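Local coordinates for protein hemoglobin subunit alpha (Isurus oxyrinchus, PDB 3MKB) that probably carries oxygen in shark blood, binding it at the haem iron as the alpha subunit of a four-chain haemoglobin, at residues E6-I10 / C122-L127. Residues are numbered along the deposited sequence; the frame is centred on the assembly and turned at random.
Sequences ERSTI and CAVDKL
Both segments are alpha-helical, inside helices 4-19 and 118-135, as the i+4 to i bonds I10 N to E6 O (2.8 Å) and K126 N to C122 O (3.0 Å) attest. Their axes cross almost perpendicularly, at -82°, and approach to 9.1 Å. Registration puts the E6 and A123 CA atoms 5.1 Å apart, a closeness that the small A123 allows: its CB points at the 6-10 segment and meets E6 CG at 3.6 Å, T9 CG2 at 3.9 Å and I10 CG1 at 4.3 Å. E6 (chi1 m, chi2 t) extends across the crossing, so that OE1 reaches K126 NZ at 3.3 Å, a salt bridge with a weak hydrogen bond; K126 (chi1 m, chi2 t) bends at chi3 p, and its NZ also bonds A1 O. I10 leaves its helix sideways, but with chi1 m and chi2 t CD1 lies 3.5 Å from A123 O, while CG2 touches CD2 of L127 (chi1 t, chi2 p) at 3.9 Å. This is the A-H crossing of the globin fold, joining N-terminal to C-terminal helix. Helix 53-70 closes the apolar side through A70 and V66, helix 97-112 packs on V124, and V33 of the beta subunit meets C122.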
loop_
_atom_site.group_PDB
_atom_site.type_symbol
_atom_site.label_atom_id
_atom_site.label_comp_id
_atom_site.label_asym_id
_atom_site.label_seq_id
_atom_site.Cartn_x
_atom_site.Cartn_y
_atom_site.Cartn_z
ATOM N N GLU A 6 -25.831 -7.543 -3.440
ATOM C CA GLU A 6 -24.808 -7.388 -2.415
ATOM C C GLU A 6 -25.409 -7.151 -1.042
ATOM O O GLU A 6 -24.943 -7.740 -0.068
ATOM C CB GLU A 6 -23.831 -6.291 -2.805
ATOM C CG GLU A 6 -22.843 -6.805 -3.868
ATOM C CD GLU A 6 -22.095 -5.708 -4.537
ATOM O OE1 GLU A 6 -22.577 -4.555 -4.461
ATOM O OE2 GLU A 6 -21.052 -6.009 -5.162
ATOM N N ARG A 7 -26.454 -6.318 -0.963
ATOM C CA ARG A 7 -27.094 -6.019 0.335
ATOM C C ARG A 7 -27.605 -7.284 0.958
ATOM O O ARG A 7 -27.423 -7.529 2.150
ATOM C CB ARG A 7 -28.212 -4.982 0.202
ATOM C CG ARG A 7 -27.680 -3.674 -0.376
ATOM C CD ARG A 7 -28.809 -2.789 -0.982
ATOM N NE ARG A 7 -28.504 -1.359 -0.882
ATOM C CZ ARG A 7 -28.648 -0.632 0.234
ATOM N NH1 ARG A 7 -29.072 -1.177 1.379
ATOM N NH2 ARG A 7 -28.337 0.653 0.209
ATOM N N SER A 8 -28.239 -8.116 0.144
ATOM C CA SER A 8 -28.714 -9.395 0.615
ATOM C C SER A 8 -27.539 -10.244 1.154
ATOM O O SER A 8 -27.588 -10.812 2.278
ATOM C CB SER A 8 -29.455 -10.116 -0.515
ATOM O OG SER A 8 -29.739 -11.467 -0.123
ATOM N N THR A 9 -26.480 -10.311 0.361
ATOM C CA THR A 9 -25.349 -11.157 0.697
ATOM C C THR A 9 -24.637 -10.685 1.972
ATOM O O THR A 9 -24.263 -11.514 2.788
ATOM C CB THR A 9 -24.369 -11.234 -0.484
ATOM O OG1 THR A 9 -24.900 -12.144 -1.474
ATOM C CG2 THR A 9 -22.974 -11.717 -0.021
ATOM N N ILE A 10 -24.471 -9.368 2.124
ATOM C CA ILE A 10 -23.868 -8.767 3.323
ATOM C C ILE A 10 -24.718 -9.146 4.566
ATOM O O ILE A 10 -24.188 -9.666 5.533
ATOM C CB ILE A 10 -23.699 -7.199 3.114
ATOM C CG1 ILE A 10 -22.502 -6.913 2.180
ATOM C CG2 ILE A 10 -23.551 -6.421 4.452
ATOM C CD1 ILE A 10 -22.518 -5.569 1.459
ATOM N N CYS A 122 -16.732 -10.218 -3.182
ATOM C CA CYS A 122 -16.765 -8.862 -3.717
ATOM C C CYS A 122 -17.661 -8.020 -2.808
ATOM O O CYS A 122 -17.278 -6.936 -2.366
ATOM C CB CYS A 122 -17.204 -8.846 -5.206
ATOM S SG CYS A 122 -17.188 -7.237 -5.806
ATOM N N ALA A 123 -18.842 -8.527 -2.508
ATOM C CA ALA A 123 -19.782 -7.813 -1.609
ATOM C C ALA A 123 -19.186 -7.431 -0.248
ATOM O O ALA A 123 -19.288 -6.263 0.200
ATOM C CB ALA A 123 -20.999 -8.642 -1.405
ATOM N N VAL A 124 -18.581 -8.411 0.415
ATOM C CA VAL A 124 -17.985 -8.173 1.741
ATOM C C VAL A 124 -16.810 -7.212 1.658
ATOM O O VAL A 124 -16.723 -6.254 2.448
ATOM C CB VAL A 124 -17.558 -9.474 2.444
ATOM C CG1 VAL A 124 -17.151 -9.189 3.936
ATOM C CG2 VAL A 124 -18.688 -10.465 2.380
ATOM N N ASP A 125 -15.895 -7.465 0.716
ATOM C CA ASP A 125 -14.780 -6.556 0.495
ATOM C C ASP A 125 -15.221 -5.121 0.268
ATOM O O ASP A 125 -14.558 -4.195 0.748
ATOM C CB ASP A 125 -13.906 -6.981 -0.677
ATOM C CG ASP A 125 -12.504 -6.374 -0.598
ATOM O OD1 ASP A 125 -12.019 -6.099 0.525
ATOM O OD2 ASP A 125 -11.841 -6.286 -1.638
ATOM N N LYS A 126 -16.361 -4.924 -0.403
ATOM C CA LYS A 126 -16.908 -3.572 -0.523
ATOM C C LYS A 126 -17.341 -2.968 0.793
ATOM O O LYS A 126 -17.049 -1.798 1.045
ATOM C CB LYS A 126 -18.072 -3.497 -1.525
ATOM C CG LYS A 126 -17.583 -3.702 -2.933
ATOM C CD LYS A 126 -18.752 -3.842 -3.908
ATOM C CE LYS A 126 -19.411 -2.478 -4.128
ATOM N NZ LYS A 126 -20.223 -2.472 -5.394
ATOM N N LEU A 127 -18.058 -3.725 1.603
ATOM C CA LEU A 127 -18.326 -3.322 2.991
ATOM C C LEU A 127 -17.030 -2.998 3.769
ATOM O O LEU A 127 -16.886 -1.915 4.357
ATOM C CB LEU A 127 -19.156 -4.379 3.728
ATOM C CG LEU A 127 -19.439 -4.121 5.227
ATOM C CD1 LEU A 127 -20.214 -2.814 5.449
ATOM C CD2 LEU A 127 -20.084 -5.325 5.943
#